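Local coordinates for D-3-phosphoglycerate dehydrogenase-related protein (Vibrio cholerae, PDB 4S1V) that probably catalyses NAD-dependent interconversion of a D-2-hydroxyacid and its 2-oxoacid, as phosphoglycerate dehydrogenases do, using a Rossmann-type nucleotide-binding domain, at residues C[5-10]-C[43-48]; C[82-87]-C[94-99]; C[223-228]-C[245-250]. All coordinates share one frame; numbering follows the deposited sequence.

The three contacts follow one another along the chain. Interactions 1 and 2 belong to the same five-stranded parallel sheet: interaction 1 joins strand 3-6 to the end of helix 38-45, and interaction 2 joins strand 95-98, at the sheet's margin, to the start of helix 86-91. Their centres lie about 16 Å apart. Interaction 3 belongs to the NAD-binding domain with its seven-stranded parallel sheet, and its centre is about 38 Å from that of interaction 1 and about 34 Å from that of interaction 2. All three are apolar contacts of a helix or its end with a strand or helix, an aromatic ring joining in interaction 1, within the two-domain layout familiar from D-2-hydroxyacid dehydrogenases.

Interaction 1. Residues C[5-10]-C[43-48]; sequences AILDDY and ERLKPF
Ala5, on strand 3-6, meets Leu45 and Phe48 where helix 38-45 turns back toward the sheet, in a beta-alpha-beta crossover of a flavodoxin-like parallel sheet. The helix links strand 27-30 to strand 50-53 and passes over strand 3-6 between them. The turn is a type I beta turn from Leu45 to Phe48, closed by Phe48 N donating to Leu45 O (3.0 Å), and it brings both apolar side chains down on the same patch of strand.

The aromatic part of the contact is a CH-pi interaction. The methyl of Ala5 stands over the middle of the Phe48 ring, its CB 3.5 Å from the centroid and only 5° off the ring normal. A small residue suits this place, because one methyl lets the flat ring come close to the strand. The backbone joins in: Ala5 N lies 3.5 Å from Phe48 CD1.

The aliphatic part is a small cluster around Leu45. Its CG is anti to the carbonyl carbon (chi1 -57°), which sends the branch CD2 toward the strand. The two leucines are branched and flexible enough to meet tip to tip, CD2 against CD2, while of the pair Leu45 alone also touches the alanine.

Beyond the contact, Leu45 and Ala5 also rest on Leu51 of strand 50-53, while Lys3 makes a cation-pi contact with Phe48. Farther along, Tyr10 reaches Trp133 of a second subunit edge-to-face. At the centre of the aliphatic cluster, Leu45 CD2 is 3.8 Å from Leu7 CD2 and 4.0 Å from Ala5 CB.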
loop_
_atom_site.group_PDB
_atom_site.type_symbol
_atom_site.label_atom_id
_atom_site.label_comp_id
_atom_site.label_asym_id
_atom_site.label_seq_id
_atom_site.Cartn_x
_atom_site.Cartn_y
_atom_site.Cartn_z
ATOM N N ALA C 5 -7.395 -44.760 1.335
ATOM C CA ALA C 5 -6.839 -43.435 1.592
ATOM C C ALA C 5 -7.195 -42.431 0.490
ATOM O O ALA C 5 -7.079 -42.730 -0.704
ATOM C CB ALA C 5 -5.329 -43.509 1.783
ATOM N N ILE C 6 -7.639 -41.244 0.902
ATOM C CA ILE C 6 -7.862 -40.138 -0.025
ATOM C C ILE C 6 -6.785 -39.093 0.229
ATOM O O ILE C 6 -6.675 -38.565 1.340
ATOM C CB ILE C 6 -9.264 -39.503 0.122
ATOM C CG1 ILE C 6 -10.358 -40.570 0.015
ATOM C CG2 ILE C 6 -9.475 -38.429 -0.942
ATOM C CD1 ILE C 6 -11.761 -40.023 0.178
ATOM N N LEU C 7 -5.985 -38.808 -0.797
ATOM C CA LEU C 7 -4.872 -37.865 -0.663
ATOM C C LEU C 7 -5.246 -36.404 -0.974
ATOM O O LEU C 7 -6.201 -36.131 -1.706
ATOM C CB LEU C 7 -3.685 -38.301 -1.531
ATOM C CG LEU C 7 -2.957 -39.615 -1.229
ATOM C CD1 LEU C 7 -1.865 -39.863 -2.266
ATOM C CD2 LEU C 7 -2.359 -39.607 0.177
ATOM N N ASP C 8 -4.505 -35.481 -0.368
ATOM C CA ASP C 8 -4.486 -34.064 -0.767
ATOM C C ASP C 8 -5.804 -33.265 -0.685
ATOM O O ASP C 8 -6.001 -32.334 -1.466
ATOM C CB ASP C 8 -3.871 -33.922 -2.168
ATOM C CG ASP C 8 -2.503 -34.572 -2.279
ATOM O OD1 ASP C 8 -1.599 -34.228 -1.490
ATOM O OD2 ASP C 8 -2.325 -35.424 -3.167
ATOM N N ASP C 9 -6.685 -33.602 0.257
ATOM C CA ASP C 9 -7.918 -32.826 0.458
ATOM C C ASP C 9 -7.658 -31.657 1.414
ATOM O O ASP C 9 -8.014 -31.719 2.595
ATOM C CB ASP C 9 -9.058 -33.731 0.958
ATOM C CG ASP C 9 -10.373 -32.978 1.202
ATOM O OD1 ASP C 9 -10.542 -31.830 0.742
ATOM O OD2 ASP C 9 -11.257 -33.546 1.868
ATOM N N TYR C 10 -7.059 -30.586 0.889
ATOM C CA TYR C 10 -6.535 -29.491 1.729
ATOM C C TYR C 10 -7.548 -28.788 2.651
ATOM O O TYR C 10 -7.186 -28.303 3.727
ATOM C CB TYR C 10 -5.794 -28.450 0.879
ATOM C CG TYR C 10 -4.853 -29.035 -0.146
ATOM C CD1 TYR C 10 -3.813 -29.881 0.234
ATOM C CD2 TYR C 10 -4.993 -28.726 -1.499
ATOM C CE1 TYR C 10 -2.945 -30.422 -0.704
ATOM C CE2 TYR C 10 -4.129 -29.252 -2.448
ATOM C CZ TYR C 10 -3.108 -30.104 -2.045
ATOM O OH TYR C 10 -2.256 -30.634 -2.981
ATOM N N GLU C 43 5.469 -44.486 4.347
ATOM C CA GLU C 43 5.180 -44.839 5.738
ATOM C C GLU C 43 3.714 -44.606 6.093
ATOM O O GLU C 43 3.138 -45.351 6.883
ATOM C CB GLU C 43 6.108 -44.100 6.712
ATOM C CG GLU C 43 7.581 -44.502 6.611
ATOM C CD GLU C 43 7.791 -46.010 6.569
ATOM O OE1 GLU C 43 7.352 -46.708 7.510
ATOM O OE2 GLU C 43 8.397 -46.502 5.592
ATOM N N ARG C 44 3.119 -43.578 5.495
ATOM C CA ARG C 44 1.719 -43.235 5.737
ATOM C C ARG C 44 0.746 -44.197 5.034
ATOM O O ARG C 44 -0.280 -44.581 5.606
ATOM C CB ARG C 44 1.469 -41.779 5.324
ATOM C CG ARG C 44 0.016 -41.365 5.171
ATOM C CD ARG C 44 -0.102 -39.920 4.702
ATOM N NE ARG C 44 0.323 -38.967 5.727
ATOM C CZ ARG C 44 0.286 -37.643 5.594
ATOM N NH1 ARG C 44 -0.163 -37.089 4.471
ATOM N NH2 ARG C 44 0.696 -36.867 6.590
ATOM N N LEU C 45 1.089 -44.606 3.813
ATOM C CA LEU C 45 0.172 -45.372 2.962
ATOM C C LEU C 45 0.313 -46.900 3.027
ATOM O O LEU C 45 -0.459 -47.617 2.380
ATOM C CB LEU C 45 0.271 -44.894 1.501
ATOM C CG LEU C 45 0.005 -43.408 1.215
ATOM C CD1 LEU C 45 0.259 -43.074 -0.251
ATOM C CD2 LEU C 45 -1.398 -42.998 1.633
ATOM N N LYS C 46 1.281 -47.395 3.804
ATOM C CA LYS C 46 1.527 -48.843 3.888
ATOM C C LYS C 46 0.268 -49.714 4.065
ATOM O O LYS C 46 0.066 -50.640 3.278
ATOM C CB LYS C 46 2.591 -49.196 4.937
ATOM C CG LYS C 46 4.003 -49.165 4.384
ATOM C CD LYS C 46 4.845 -50.312 4.908
ATOM C CE LYS C 46 6.292 -50.191 4.439
ATOM N NZ LYS C 46 6.479 -50.376 2.968
ATOM N N PRO C 47 -0.588 -49.408 5.070
ATOM C CA PRO C 47 -1.724 -50.304 5.341
ATOM C C PRO C 47 -2.887 -50.204 4.338
ATOM O O PRO C 47 -3.879 -50.927 4.477
ATOM C CB PRO C 47 -2.197 -49.850 6.723
ATOM C CG PRO C 47 -1.867 -48.400 6.760
ATOM C CD PRO C 47 -0.566 -48.268 6.009
ATOM N N PHE C 48 -2.775 -49.328 3.342
ATOM C CA PHE C 48 -3.901 -49.078 2.441
ATOM C C PHE C 48 -3.929 -49.977 1.213
ATOM O O PHE C 48 -2.895 -50.293 0.629
ATOM C CB PHE C 48 -3.973 -47.602 2.055
ATOM C CG PHE C 48 -4.363 -46.707 3.195
ATOM C CD1 PHE C 48 -5.676 -46.672 3.649
ATOM C CD2 PHE C 48 -3.415 -45.911 3.828
ATOM C CE1 PHE C 48 -6.035 -45.849 4.704
ATOM C CE2 PHE C 48 -3.768 -45.087 4.883
ATOM C CZ PHE C 48 -5.076 -45.055 5.322
#

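Interaction 2. Residues C[82-87]-C[94-99]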
loop_
_atom_site.group_PDB
_atom_site.type_symbol
_atom_site.label_atom_id
_atom_site.label_comp_id
_atom_site.label_asym_id
_atom_site.label_seq_id
_atom_site.Cartn_x
_atom_site.Cartn_y
_atom_site.Cartn_z
ATOM N N ASN C 82 -0.275 -36.736 -16.716
ATOM C CA ASN C 82 1.157 -36.701 -16.442
ATOM C C ASN C 82 1.666 -37.198 -15.083
ATOM O O ASN C 82 2.827 -37.551 -14.952
ATOM C CB ASN C 82 1.681 -35.284 -16.732
ATOM C CG ASN C 82 1.435 -34.856 -18.170
ATOM O OD1 ASN C 82 1.910 -35.494 -19.113
ATOM N ND2 ASN C 82 0.687 -33.776 -18.347
ATOM N N HIS C 83 0.792 -37.230 -14.083
ATOM C CA HIS C 83 1.189 -37.553 -12.712
ATOM C C HIS C 83 1.214 -39.040 -12.432
ATOM O O HIS C 83 1.637 -39.457 -11.343
ATOM C CB HIS C 83 0.231 -36.877 -11.738
ATOM C CG HIS C 83 -1.142 -37.489 -11.748
ATOM N ND1 HIS C 83 -1.973 -37.376 -12.801
ATOM C CD2 HIS C 83 -1.792 -38.292 -10.812
ATOM C CE1 HIS C 83 -3.110 -38.051 -12.542
ATOM N NE2 HIS C 83 -2.996 -38.611 -11.323
ATOM N N ILE C 84 0.758 -39.847 -13.394
ATOM C CA ILE C 84 0.607 -41.293 -13.200
ATOM C C ILE C 84 0.953 -42.104 -14.465
ATOM O O ILE C 84 0.650 -41.689 -15.584
ATOM C CB ILE C 84 -0.806 -41.646 -12.651
ATOM C CG1 ILE C 84 -0.852 -43.090 -12.120
ATOM C CG2 ILE C 84 -1.892 -41.377 -13.687
ATOM C CD1 ILE C 84 -2.141 -43.459 -11.401
ATOM N N ASP C 85 1.595 -43.253 -14.272
ATOM C CA ASP C 85 2.062 -44.096 -15.374
ATOM C C ASP C 85 1.370 -45.454 -15.302
ATOM O O ASP C 85 1.820 -46.360 -14.585
ATOM C CB ASP C 85 3.587 -44.255 -15.294
ATOM C CG ASP C 85 4.180 -45.005 -16.487
ATOM O OD1 ASP C 85 3.501 -45.864 -17.097
ATOM O OD2 ASP C 85 5.360 -44.736 -16.802
ATOM N N VAL C 86 0.281 -45.590 -16.051
ATOM C CA VAL C 86 -0.626 -46.741 -15.905
ATOM C C VAL C 86 0.046 -48.087 -16.229
ATOM O O VAL C 86 -0.126 -49.045 -15.471
ATOM C CB VAL C 86 -1.954 -46.536 -16.673
ATOM C CG1 VAL C 86 -2.856 -47.759 -16.571
ATOM C CG2 VAL C 86 -2.671 -45.309 -16.139
ATOM N N PRO C 87 0.814 -48.167 -17.340
ATOM C CA PRO C 87 1.582 -49.397 -17.542
ATOM C C PRO C 87 2.442 -49.768 -16.323
ATOM O O PRO C 87 2.440 -50.930 -15.911
ATOM C CB PRO C 87 2.445 -49.066 -18.760
ATOM C CG PRO C 87 1.580 -48.141 -19.555
ATOM C CD PRO C 87 0.880 -47.290 -18.526
ATOM N N VAL C 94 -0.968 -53.074 -9.650
ATOM C CA VAL C 94 -1.944 -52.077 -9.219
ATOM C C VAL C 94 -2.881 -51.722 -10.359
ATOM O O VAL C 94 -2.440 -51.277 -11.421
ATOM C CB VAL C 94 -1.284 -50.818 -8.627
ATOM C CG1 VAL C 94 -2.348 -49.829 -8.162
ATOM C CG2 VAL C 94 -0.361 -51.194 -7.473
ATOM N N THR C 95 -4.168 -51.973 -10.133
ATOM C CA THR C 95 -5.227 -51.564 -11.048
ATOM C C THR C 95 -5.422 -50.054 -10.937
ATOM O O THR C 95 -5.512 -49.510 -9.832
ATOM C CB THR C 95 -6.562 -52.277 -10.730
ATOM O OG1 THR C 95 -6.342 -53.686 -10.658
ATOM C CG2 THR C 95 -7.622 -52.006 -11.811
ATOM N N VAL C 96 -5.465 -49.389 -12.090
ATOM C CA VAL C 96 -5.802 -47.971 -12.163
ATOM C C VAL C 96 -7.140 -47.795 -12.874
ATOM O O VAL C 96 -7.282 -48.140 -14.046
ATOM C CB VAL C 96 -4.708 -47.158 -12.886
ATOM C CG1 VAL C 96 -5.131 -45.700 -13.050
ATOM C CG2 VAL C 96 -3.400 -47.242 -12.116
ATOM N N LEU C 97 -8.121 -47.269 -12.152
ATOM C CA LEU C 97 -9.420 -46.950 -12.745
ATOM C C LEU C 97 -9.605 -45.432 -12.821
ATOM O O LEU C 97 -9.212 -44.703 -11.904
ATOM C CB LEU C 97 -10.560 -47.605 -11.949
ATOM C CG LEU C 97 -10.615 -49.143 -11.896
ATOM C CD1 LEU C 97 -11.630 -49.638 -10.865
ATOM C CD2 LEU C 97 -10.937 -49.723 -13.269
ATOM N N GLU C 98 -10.199 -44.960 -13.915
ATOM C CA GLU C 98 -10.431 -43.527 -14.067
ATOM C C GLU C 98 -11.899 -43.123 -14.035
ATOM O O GLU C 98 -12.780 -43.904 -14.416
ATOM C CB GLU C 98 -9.693 -42.937 -15.277
ATOM C CG GLU C 98 -9.932 -43.592 -16.627
ATOM C CD GLU C 98 -9.192 -42.874 -17.754
ATOM O OE1 GLU C 98 -8.246 -42.106 -17.474
ATOM O OE2 GLU C 98 -9.557 -43.072 -18.930
ATOM N N GLY C 99 -12.147 -41.904 -13.568
ATOM C CA GLY C 99 -13.498 -41.383 -13.452
ATOM C C GLY C 99 -13.873 -40.436 -14.578
ATOM O O GLY C 99 -13.419 -40.581 -15.723
#
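Val96, pointing from strand 95-98 toward the start of helix 86-91, receives two aliphatic side chains, Ile84 and Val86, and van der Waals packing is the whole of what passes between the segments. The backbones come nearest at Val86 and Val96, whose CA atoms are 6.5 Å apart. Ile84 arrives end on: with CG1 anti to the backbone N (chi1 -166°) and the chain extended beyond it, CD1 reaches the fork of Val96 and lies 4.1 Å from both CG1 and CG2. Val86 slants across the same side chain, its CG2 4.0 Å from Val96 CG1. A beta-branched valine suits the strand and presents two methyls: CG1 meets both neighbours, and CG2 meets Ile84. The longer isoleucine reaches the strand from the loop before the helix.

The polar bonding lies at the helix start. Asp85, whose side chain leaves the backbone away from the strand, is the N-cap residue, and its OD1 accepts a hydrogen bond from Leu88 N, an amide of the first turn. Val86, next in the chain, packs on Val96.

The contact closes part of the beta-alpha-beta unit formed by strand 73-76, helix 86-91 and strand 95-98. Cys89 of the helix touches both Ile84 and Val96, and Ile84 also lies on Ile74 of strand 73-76. Thr95 and Leu97, the neighbours of Val96 along the strand, face helix 294-312.

Interaction 3. Residues C[223-228]-C[245-250]; sequences QDLLAM and SGALYS
Segments 223-228 and 245-250, each carrying part of a helix, come nearest at Leu225 and Leu248, whose CA atoms are 7.4 Å apart, near enough for one leucine to span the distance between backbones. That leucine is Leu225. Its CG is anti to the carbonyl carbon (chi1 -59°), and the branch CD1 is driven against the first turn of the other helix. It meets backbone as much as side chain: CD1 lies 3.7 Å from Leu248 CA and 3.8 Å from Ala247 O. The alanine methyl is part of the same surface, with Ala247 CB 4.2 Å from Leu225 CD1. Alanine suits this place because its short side chain lets the leucine reach the peptide behind it. Leu248 CD1 lies 4.2 Å from Leu225 CD1, so that the Leu225 methyl touches backbone, Ala247 and Leu248 together.

Gly246 precedes this turn as the N-cap residue, with a positive phi of 82° that glycine adopts readily. Its carbonyl starts the helical bonding by accepting from Ser250 N.

Both leucines also touch Phe234 of strand 233-236, which places the two helices side by side over one face of the NAD-binding domain's parallel sheet. Tyr249 points away from helix 222-226 and serves a different interface: its OH bonds to Val30 O of a third subunit, and its ring meets Phe31 there.

Because the contact depends on a methyl lodged against a helical turn, with neither hydrogen bonds nor charge pairs between the segments, its cohesion comes from close fit and the burial of apolar surface.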
loop_
_atom_site.group_PDB
_atom_site.type_symbol
_atom_site.label_atom_id
_atom_site.label_comp_id
_atom_site.label_asym_id
_atom_site.label_seq_id
_atom_site.Cartn_x
_atom_site.Cartn_y
_atom_site.Cartn_z
ATOM N N GLN C 223 9.427 -14.986 -26.253
ATOM C CA GLN C 223 9.239 -14.129 -27.425
ATOM C C GLN C 223 7.752 -13.923 -27.750
ATOM O O GLN C 223 7.341 -12.824 -28.103
ATOM C CB GLN C 223 10.027 -14.676 -28.630
ATOM C CG GLN C 223 11.552 -14.613 -28.469
ATOM C CD GLN C 223 12.180 -15.842 -27.784
ATOM O OE1 GLN C 223 11.585 -16.479 -26.897
ATOM N NE2 GLN C 223 13.408 -16.167 -28.191
ATOM N N ASP C 224 6.949 -14.974 -27.602
ATOM C CA ASP C 224 5.495 -14.873 -27.760
ATOM C C ASP C 224 4.886 -13.884 -26.761
ATOM O O ASP C 224 4.082 -13.038 -27.140
ATOM C CB ASP C 224 4.821 -16.240 -27.601
ATOM C CG ASP C 224 5.231 -17.241 -28.675
ATOM O OD1 ASP C 224 5.568 -16.826 -29.809
ATOM O OD2 ASP C 224 5.193 -18.456 -28.375
ATOM N N LEU C 225 5.264 -14.000 -25.485
ATOM C CA LEU C 225 4.790 -13.058 -24.467
ATOM C C LEU C 225 5.196 -11.621 -24.790
ATOM O O LEU C 225 4.393 -10.697 -24.629
ATOM C CB LEU C 225 5.287 -13.442 -23.072
ATOM C CG LEU C 225 4.900 -14.818 -22.527
ATOM C CD1 LEU C 225 5.527 -15.021 -21.160
ATOM C CD2 LEU C 225 3.385 -15.006 -22.458
ATOM N N LEU C 226 6.430 -11.441 -25.262
ATOM C CA LEU C 226 6.966 -10.099 -25.543
ATOM C C LEU C 226 6.294 -9.419 -26.735
ATOM O O LEU C 226 6.315 -8.190 -26.847
ATOM C CB LEU C 226 8.487 -10.144 -25.739
ATOM C CG LEU C 226 9.316 -10.428 -24.480
ATOM C CD1 LEU C 226 10.708 -10.919 -24.852
ATOM C CD2 LEU C 226 9.378 -9.196 -23.586
ATOM N N ALA C 227 5.686 -10.224 -27.605
ATOM C CA ALA C 227 4.964 -9.721 -28.768
ATOM C C ALA C 227 3.543 -9.273 -28.427
ATOM O O ALA C 227 2.799 -8.854 -29.313
ATOM C CB ALA C 227 4.943 -10.770 -29.877
ATOM N N MET C 228 3.169 -9.356 -27.148
ATOM C CA MET C 228 1.809 -9.001 -26.730
ATOM C C MET C 228 1.663 -7.491 -26.532
ATOM O O MET C 228 2.659 -6.788 -26.358
ATOM C CB MET C 228 1.406 -9.762 -25.455
ATOM C CG MET C 228 1.095 -11.240 -25.690
ATOM S SD MET C 228 0.712 -12.211 -24.216
ATOM C CE MET C 228 -0.923 -11.586 -23.825
ATOM N N SER C 245 9.850 -22.005 -19.308
ATOM C CA SER C 245 10.177 -21.896 -17.886
ATOM C C SER C 245 10.717 -20.527 -17.485
ATOM O O SER C 245 11.706 -20.054 -18.046
ATOM C CB SER C 245 11.176 -22.986 -17.484
ATOM O OG SER C 245 11.658 -22.753 -16.172
ATOM N N GLY C 246 10.045 -19.899 -16.522
ATOM C CA GLY C 246 10.446 -18.596 -15.991
ATOM C C GLY C 246 10.012 -17.394 -16.818
ATOM O O GLY C 246 10.078 -16.253 -16.351
ATOM N N ALA C 247 9.573 -17.643 -18.051
ATOM C CA ALA C 247 9.317 -16.564 -19.006
ATOM C C ALA C 247 8.198 -15.628 -18.557
ATOM O O ALA C 247 8.318 -14.407 -18.711
ATOM C CB ALA C 247 9.030 -17.126 -20.391
ATOM N N LEU C 248 7.120 -16.188 -17.998
ATOM C CA LEU C 248 6.014 -15.359 -17.526
ATOM C C LEU C 248 6.452 -14.397 -16.423
ATOM O O LEU C 248 6.143 -13.194 -16.480
ATOM C CB LEU C 248 4.824 -16.194 -17.037
ATOM C CG LEU C 248 3.580 -15.357 -16.632
ATOM C CD1 LEU C 248 3.011 -14.524 -17.778
ATOM C CD2 LEU C 248 2.487 -16.228 -16.026
ATOM N N TYR C 249 7.156 -14.924 -15.421
ATOM C CA TYR C 249 7.628 -14.064 -14.330
ATOM C C TYR C 249 8.530 -12.953 -14.861
ATOM O O TYR C 249 8.340 -11.784 -14.538
ATOM C CB TYR C 249 8.359 -14.828 -13.208
ATOM C CG TYR C 249 9.013 -13.835 -12.267
ATOM C CD1 TYR C 249 8.255 -13.170 -11.306
ATOM C CD2 TYR C 249 10.360 -13.485 -12.405
ATOM C CE1 TYR C 249 8.823 -12.224 -10.475
ATOM C CE2 TYR C 249 10.939 -12.525 -11.585
ATOM C CZ TYR C 249 10.164 -11.899 -10.623
ATOM O OH TYR C 249 10.704 -10.955 -9.791
ATOM N N SER C 250 9.518 -13.328 -15.665
ATOM C CA SER C 250 10.486 -12.366 -16.190
ATOM C C SER C 250 9.775 -11.215 -16.907
ATOM O O SER C 250 10.116 -10.049 -16.697
ATOM C CB SER C 250 11.483 -13.064 -17.118
ATOM O OG SER C 250 12.482 -12.153 -17.563
#